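PDB 3O2P: cell division control protein 53, which serves, here through its C-terminal neddylation domain, as the cullin scaffold of SCF E3 ubiquitin ligases that mark target proteins for proteasomal degradation. Local coordinates for residues R64-L69 / G73-G78; A26-I31 / T41-E46; N45-Q50 / S60-A65. All coordinates share one frame; numbering follows the deposited sequence.

Overall arrangement
The chain is the C-terminal winged-helix domain of the cullin. Three helices pack together beside a small antiparallel sheet. Interaction 2 comes first along the chain and joins helix 8-35 to helix 40-51. Interaction 3 follows and joins helix 40-51 to helix 59-71. Interaction 1 comes last and joins helix 59-71 to strand 75-77. The centres of interactions 2 and 3 are about 6 Å apart, and both lie about 11 to 12 Å from that of interaction 1. Ile28 touches Ala65, Ile66, Leu69 and Cys47, so the contacts merge into one core. Lys33, probably the NEDD8 attachment site, lies on helix 8-35; no NEDD8 is attached here.

Interaction 1 of 3, residues R64-L69 / G73-G78; sequences RAIDSL and GYLQRG
CG of Leu75 stands anti to its own carbonyl carbon (chi1 -58°), which lays it on Leu69 CB at 4.0 Å. Leu69 has the same kind of turn (chi1 -64°), and this sends its CG and CD2 toward the ring of Tyr74. The ring meets that methyl at an oblique angle, with Leu69 CD2 3.8 Å from Tyr74 CD2. CD1 of Leu75 also reaches CG2 of Ile66 at 4.0 Å, where the two side chains run at about a right angle to each other. The backbone makes the turn from helix 59-71 into strand 75-77. Gly73 leaves the helix with positive phi in a Schellman motif, at backbone angles that call for glycine. Leu69 O then accepts two hydrogen bonds. Tyr74 N approaches nearly in line with the carbonyl bond, at 2.7 Å from Leu69 O. Leu75 N lies above the carbonyl plane, 3.3 Å from Leu69 O. Around the contact, Leu69 packs on Ile28 and Leu75 on Met32 of helix 8-35, while Ile66 packs on Tyr84 of strand 83-86. One carbonyl of the last turn thus fixes the chain's exit from the helix, with Leu75 turned onto the apolar face of Ile66 and Leu69.

Interaction 2 of 3, residues A26-I31 / T41-E46; sequences ACIVRI and TTLVNE
Ile28 and Ile31 of helix 8-35 meet Leu43 and Glu46 of helix 40-51 in the three-helix core of this winged-helix domain. The two short helical segments run at 125° to each other, with axes 10.4 Å apart at closest approach. Ile28 comes first. Its branch methyl CG2 lies 4.1 Å from Leu43 CD2, and the two side chains cross at about a right angle. Ile28 also packs on helix 59-71, with CD1 toward Ala65 and Ile66 and CG2 toward Leu69. One turn later, Ile31 points at the other helix and splits its two branches between two partners. CG2 meets Leu43 CD1 at 3.9 Å. The other branch, ending in CD1, lies against the aliphatic part of Glu46. With an alanine at Ile31, Leu43 CD1 and the Glu46 methylenes would probably lose this packing, and a gap would open between the helices. Leu43 CG is anti to its backbone N (chi1 172°). This swings the branch toward helix 8-35, where CD1 touches both isoleucines and CD2 lies against Ile28. Glu46 bends at chi2 (55°), and its carboxylate is bonded through OE2 to Gln50 NE2. Its CG remains against the isoleucine, 3.7 Å from Ile31 CD1.

Interaction 3 of 3, residues N45-Q50 / S60-A65; sequences NECIAQ and SMVKRA
Val62 of helix 59-71 packs against Cys47 and Ile48 of helix 40-51. These are the second and third helices of the winged-helix fold, joined by the loop between residues 51 and 59. The alpha carbons of Cys47 and Val62 are 7.4 Å apart, the nearest pair between the segments.

The packing across the contact is apolar. Cys47 and Val62 both point their beta carbons at the other helix. The sulfur of Cys47 is anti to its backbone N (chi1 176°) and meets both branches of the valine: Val62 CG1 and Val62 CG2 each lie 4.0 Å from Cys47 SG. Cys47 CB adds a longer touch to Val62 CG1. Ile48 uses its CG1 methylene, against the CG2 branch of Val62, and the two side chains cross at about a right angle. The valine therefore sits against two neighbouring residues of the facing helix, and its CG2 is shared by both. The interface is small, with 113 Å² buried in total. Ile28 of helix 8-35 also packs on Cys47, which links this contact to the first helix.

No hydrogen bond joins the two segments. The polar links run along each helix or leave the contact. Cys47 O accepts a hydrogen bond from Ser51 OG, and Met61 O accepts one from Gln21 NE2 of helix 8-35. Outside the contact, Lys63 NZ forms a salt bridge with an acidic side chain of another protein's chain and hydrogen-bonds to the backbone of that chain. Helix 59-71 thus faces the core with Val62 and a partner protein with Lys63.

Within helix 40-51, Gln50 reaches back one turn to Glu46. The bond lies near the Gln50 amide plane and uses the anti lone pair of the carboxylate oxygen, with Gln50 NE2 2.7 Å from Glu46 OE2 at an N-H...O angle of 166°.

Interaction 1 of 3, residues R64-L69 / G73-G78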
# COMPACT_ATOMS: atom_id res chain seq x y z
N ARG B 64 8.29 -16.22 -2.71
CA ARG B 64 7.38 -16.43 -1.57
C ARG B 64 8.13 -16.27 -0.24
O ARG B 64 7.66 -15.58 0.67
CB ARG B 64 6.68 -17.80 -1.63
CG ARG B 64 5.69 -17.93 -2.78
CD ARG B 64 4.64 -19.03 -2.56
NE ARG B 64 5.22 -20.34 -2.30
CZ ARG B 64 5.74 -21.13 -3.24
NH1 ARG B 64 5.77 -20.75 -4.51
NH2 ARG B 64 6.24 -22.31 -2.90
N ALA B 65 9.30 -16.89 -0.14
CA ALA B 65 10.14 -16.76 1.05
C ALA B 65 10.48 -15.28 1.30
O ALA B 65 10.39 -14.79 2.44
CB ALA B 65 11.42 -17.60 0.89
N ILE B 66 10.84 -14.56 0.24
CA ILE B 66 11.16 -13.14 0.36
C ILE B 66 9.96 -12.36 0.88
O ILE B 66 10.09 -11.49 1.75
CB ILE B 66 11.65 -12.54 -0.98
CG1 ILE B 66 13.03 -13.10 -1.33
CG2 ILE B 66 11.74 -11.03 -0.89
CD1 ILE B 66 13.55 -12.63 -2.66
N ASP B 67 8.78 -12.66 0.36
CA ASP B 67 7.58 -11.96 0.78
C ASP B 67 7.30 -12.19 2.26
O ASP B 67 6.96 -11.25 2.96
CB ASP B 67 6.38 -12.42 -0.06
CG ASP B 67 5.16 -11.58 0.21
OD1 ASP B 67 4.42 -11.88 1.16
OD2 ASP B 67 4.95 -10.59 -0.52
N SER B 68 7.46 -13.43 2.73
CA SER B 68 7.30 -13.74 4.16
C SER B 68 8.29 -12.99 5.05
O SER B 68 7.94 -12.52 6.13
CB SER B 68 7.43 -15.24 4.41
OG SER B 68 6.45 -15.96 3.70
N LEU B 69 9.54 -12.88 4.62
CA LEU B 69 10.53 -12.15 5.41
C LEU B 69 10.25 -10.66 5.43
O LEU B 69 10.58 -9.98 6.39
CB LEU B 69 11.95 -12.45 4.92
CG LEU B 69 12.29 -13.94 5.14
CD1 LEU B 69 13.50 -14.38 4.33
CD2 LEU B 69 12.47 -14.26 6.62
N GLY B 73 9.23 -8.55 8.87
CA GLY B 73 10.09 -7.45 9.26
C GLY B 73 11.56 -7.78 9.23
O GLY B 73 12.35 -7.12 9.90
N TYR B 74 11.94 -8.80 8.46
CA TYR B 74 13.35 -9.13 8.27
C TYR B 74 13.99 -8.35 7.13
O TYR B 74 15.19 -8.10 7.14
CB TYR B 74 13.55 -10.61 7.99
CG TYR B 74 13.56 -11.48 9.21
CD1 TYR B 74 14.75 -11.73 9.89
CD2 TYR B 74 12.39 -12.06 9.67
CE1 TYR B 74 14.76 -12.54 11.01
CE2 TYR B 74 12.39 -12.86 10.78
CZ TYR B 74 13.57 -13.10 11.45
OH TYR B 74 13.56 -13.90 12.57
N LEU B 75 13.19 -7.99 6.12
CA LEU B 75 13.73 -7.31 4.95
C LEU B 75 12.93 -6.07 4.61
O LEU B 75 11.71 -6.04 4.76
CB LEU B 75 13.69 -8.22 3.72
CG LEU B 75 14.38 -9.57 3.65
CD1 LEU B 75 14.00 -10.23 2.32
CD2 LEU B 75 15.89 -9.41 3.76
N GLN B 76 13.62 -5.07 4.09
CA GLN B 76 12.97 -3.87 3.59
C GLN B 76 13.33 -3.73 2.11
O GLN B 76 14.51 -3.81 1.75
CB GLN B 76 13.48 -2.65 4.35
CG GLN B 76 12.60 -1.42 4.23
CD GLN B 76 13.31 -0.15 4.69
OE1 GLN B 76 14.39 -0.19 5.28
NE2 GLN B 76 12.69 1.00 4.40
N ARG B 77 12.32 -3.58 1.26
CA ARG B 77 12.56 -3.33 -0.16
C ARG B 77 13.20 -1.96 -0.29
O ARG B 77 12.79 -1.03 0.38
CB ARG B 77 11.24 -3.34 -0.94
CG ARG B 77 11.40 -3.19 -2.45
CD ARG B 77 10.04 -3.17 -3.16
NE ARG B 77 9.25 -4.37 -2.85
CZ ARG B 77 9.30 -5.49 -3.56
NH1 ARG B 77 10.11 -5.59 -4.61
NH2 ARG B 77 8.54 -6.53 -3.21
N GLY B 78 14.21 -1.85 -1.15
CA GLY B 78 14.87 -0.58 -1.39
C GLY B 78 13.99 0.39 -2.16
O GLY B 78 12.99 0.01 -2.75

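Interaction 2 of 3, residues A26-I31 / T41-E46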
# COMPACT_ATOMS: atom_id res chain seq x y z
N ALA B 26 15.40 -19.29 5.97
CA ALA B 26 16.64 -19.24 6.75
C ALA B 26 17.83 -18.99 5.84
O ALA B 26 18.76 -18.25 6.21
CB ALA B 26 16.84 -20.52 7.52
N CYS B 27 17.82 -19.59 4.66
CA CYS B 27 18.88 -19.34 3.70
C CYS B 27 18.97 -17.85 3.38
O CYS B 27 20.03 -17.25 3.42
CB CYS B 27 18.65 -20.15 2.43
SG CYS B 27 19.97 -20.02 1.22
N ILE B 28 17.83 -17.23 3.08
CA ILE B 28 17.80 -15.83 2.70
C ILE B 28 18.30 -14.92 3.83
O ILE B 28 19.07 -13.99 3.60
CB ILE B 28 16.38 -15.41 2.25
CG1 ILE B 28 16.05 -16.04 0.89
CG2 ILE B 28 16.26 -13.90 2.15
CD1 ILE B 28 14.62 -15.87 0.49
N VAL B 29 17.86 -15.21 5.05
CA VAL B 29 18.27 -14.42 6.22
C VAL B 29 19.79 -14.51 6.44
O VAL B 29 20.44 -13.51 6.78
CB VAL B 29 17.56 -14.88 7.50
CG1 VAL B 29 18.13 -14.15 8.71
CG2 VAL B 29 16.07 -14.64 7.39
N ARG B 30 20.35 -15.70 6.23
CA ARG B 30 21.78 -15.94 6.30
C ARG B 30 22.53 -15.04 5.31
O ARG B 30 23.45 -14.31 5.67
CB ARG B 30 22.06 -17.41 5.98
CG ARG B 30 23.18 -18.06 6.79
CD ARG B 30 23.32 -19.54 6.44
NE ARG B 30 22.08 -20.29 6.71
CZ ARG B 30 21.51 -21.13 5.86
NH1 ARG B 30 22.05 -21.36 4.67
NH2 ARG B 30 20.38 -21.75 6.20
N ILE B 31 22.13 -15.10 4.04
CA ILE B 31 22.75 -14.26 3.02
C ILE B 31 22.66 -12.77 3.37
O ILE B 31 23.67 -12.06 3.40
CB ILE B 31 22.09 -14.50 1.65
CG1 ILE B 31 22.37 -15.94 1.17
CG2 ILE B 31 22.57 -13.48 0.64
CD1 ILE B 31 21.47 -16.41 0.03
N THR B 41 17.86 -9.54 -8.06
CA THR B 41 18.46 -10.55 -8.91
C THR B 41 19.58 -11.31 -8.19
O THR B 41 19.63 -12.54 -8.23
CB THR B 41 18.98 -9.90 -10.20
OG1 THR B 41 18.02 -10.13 -11.25
CG2 THR B 41 20.33 -10.49 -10.60
N THR B 42 20.47 -10.58 -7.54
CA THR B 42 21.61 -11.23 -6.89
C THR B 42 21.17 -12.10 -5.71
O THR B 42 21.74 -13.16 -5.49
CB THR B 42 22.66 -10.21 -6.42
OG1 THR B 42 22.92 -9.28 -7.48
CG2 THR B 42 23.94 -10.93 -6.03
N LEU B 43 20.17 -11.66 -4.95
CA LEU B 43 19.70 -12.45 -3.81
C LEU B 43 19.09 -13.76 -4.28
O LEU B 43 19.40 -14.81 -3.75
CB LEU B 43 18.66 -11.67 -2.99
CG LEU B 43 17.95 -12.46 -1.88
CD1 LEU B 43 18.98 -13.07 -0.91
CD2 LEU B 43 16.95 -11.58 -1.13
N VAL B 44 18.22 -13.67 -5.29
CA VAL B 44 17.52 -14.85 -5.78
C VAL B 44 18.53 -15.86 -6.30
O VAL B 44 18.45 -17.04 -5.97
CB VAL B 44 16.52 -14.49 -6.90
CG1 VAL B 44 16.03 -15.77 -7.59
CG2 VAL B 44 15.35 -13.68 -6.35
N ASN B 45 19.48 -15.40 -7.11
CA ASN B 45 20.53 -16.27 -7.63
C ASN B 45 21.35 -16.91 -6.52
O ASN B 45 21.61 -18.10 -6.53
CB ASN B 45 21.43 -15.50 -8.60
CG ASN B 45 20.78 -15.33 -9.95
OD1 ASN B 45 19.85 -16.05 -10.27
ND2 ASN B 45 21.25 -14.36 -10.73
N GLU B 46 21.76 -16.11 -5.55
CA GLU B 46 22.55 -16.63 -4.45
C GLU B 46 21.75 -17.66 -3.67
O GLU B 46 22.26 -18.75 -3.35
CB GLU B 46 23.05 -15.49 -3.54
CG GLU B 46 24.09 -15.94 -2.52
CD GLU B 46 25.29 -16.65 -3.16
OE1 GLU B 46 25.61 -16.35 -4.34
OE2 GLU B 46 25.91 -17.49 -2.49

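Interaction 3 of 3, residues N45-Q50 / S60-A65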
# COMPACT_ATOMS: atom_id res chain seq x y z
N ASN B 45 19.48 -15.40 -7.11
CA ASN B 45 20.53 -16.27 -7.63
C ASN B 45 21.35 -16.91 -6.52
O ASN B 45 21.61 -18.10 -6.53
CB ASN B 45 21.43 -15.50 -8.60
CG ASN B 45 20.78 -15.33 -9.95
OD1 ASN B 45 19.85 -16.05 -10.27
ND2 ASN B 45 21.25 -14.36 -10.73
N GLU B 46 21.76 -16.11 -5.55
CA GLU B 46 22.55 -16.63 -4.45
C GLU B 46 21.75 -17.66 -3.67
O GLU B 46 22.26 -18.75 -3.35
CB GLU B 46 23.05 -15.49 -3.54
CG GLU B 46 24.09 -15.94 -2.52
CD GLU B 46 25.29 -16.65 -3.16
OE1 GLU B 46 25.61 -16.35 -4.34
OE2 GLU B 46 25.91 -17.49 -2.49
N CYS B 47 20.50 -17.34 -3.35
CA CYS B 47 19.67 -18.26 -2.58
C CYS B 47 19.51 -19.63 -3.28
O CYS B 47 19.57 -20.67 -2.63
CB CYS B 47 18.30 -17.66 -2.29
SG CYS B 47 17.22 -18.81 -1.45
N ILE B 48 19.30 -19.61 -4.59
CA ILE B 48 19.19 -20.85 -5.36
C ILE B 48 20.51 -21.63 -5.34
O ILE B 48 20.51 -22.83 -5.12
CB ILE B 48 18.78 -20.59 -6.83
CG1 ILE B 48 17.36 -20.02 -6.90
CG2 ILE B 48 18.91 -21.87 -7.65
CD1 ILE B 48 16.90 -19.64 -8.31
N ALA B 49 21.62 -20.94 -5.56
CA ALA B 49 22.93 -21.59 -5.53
C ALA B 49 23.26 -22.23 -4.18
O ALA B 49 23.85 -23.30 -4.13
CB ALA B 49 24.03 -20.60 -5.94
N GLN B 50 22.89 -21.57 -3.09
CA GLN B 50 23.19 -22.08 -1.75
C GLN B 50 22.19 -23.14 -1.31
O GLN B 50 22.46 -23.91 -0.39
CB GLN B 50 23.26 -20.95 -0.71
CG GLN B 50 24.44 -20.01 -0.90
CD GLN B 50 24.64 -19.07 0.28
OE1 GLN B 50 24.38 -19.44 1.42
NE2 GLN B 50 25.11 -17.86 0.01
N SER B 60 9.97 -18.85 -7.99
CA SER B 60 8.68 -18.60 -7.37
C SER B 60 8.69 -18.98 -5.89
O SER B 60 8.03 -18.34 -5.08
CB SER B 60 7.57 -19.35 -8.10
OG SER B 60 7.71 -20.74 -7.93
N MET B 61 9.43 -20.03 -5.54
CA MET B 61 9.54 -20.41 -4.14
C MET B 61 10.35 -19.39 -3.38
O MET B 61 10.00 -19.03 -2.25
CB MET B 61 10.21 -21.77 -3.99
CG MET B 61 9.45 -22.91 -4.61
SD MET B 61 10.51 -24.35 -4.67
CE MET B 61 9.41 -25.51 -5.50
N VAL B 62 11.43 -18.94 -3.99
CA VAL B 62 12.30 -17.96 -3.34
C VAL B 62 11.57 -16.64 -3.09
O VAL B 62 11.69 -16.05 -2.02
CB VAL B 62 13.59 -17.71 -4.15
CG1 VAL B 62 14.45 -16.64 -3.44
CG2 VAL B 62 14.37 -19.00 -4.28
N LYS B 63 10.79 -16.21 -4.08
CA LYS B 63 10.01 -14.99 -3.96
C LYS B 63 8.96 -15.08 -2.85
O LYS B 63 8.76 -14.10 -2.14
CB LYS B 63 9.37 -14.65 -5.29
CG LYS B 63 10.40 -14.40 -6.37
CD LYS B 63 9.79 -13.80 -7.61
CE LYS B 63 9.19 -12.45 -7.32
NZ LYS B 63 8.39 -11.95 -8.46
N ARG B 64 8.29 -16.22 -2.71
CA ARG B 64 7.38 -16.43 -1.57
C ARG B 64 8.13 -16.27 -0.24
O ARG B 64 7.66 -15.58 0.67
CB ARG B 64 6.68 -17.80 -1.63
CG ARG B 64 5.69 -17.93 -2.78
CD ARG B 64 4.64 -19.03 -2.56
NE ARG B 64 5.22 -20.34 -2.30
CZ ARG B 64 5.74 -21.13 -3.24
NH1 ARG B 64 5.77 -20.75 -4.51
NH2 ARG B 64 6.24 -22.31 -2.90
N ALA B 65 9.30 -16.89 -0.14
CA ALA B 65 10.14 -16.76 1.05
C ALA B 65 10.48 -15.28 1.30
O ALA B 65 10.39 -14.79 2.44
CB ALA B 65 11.42 -17.60 0.89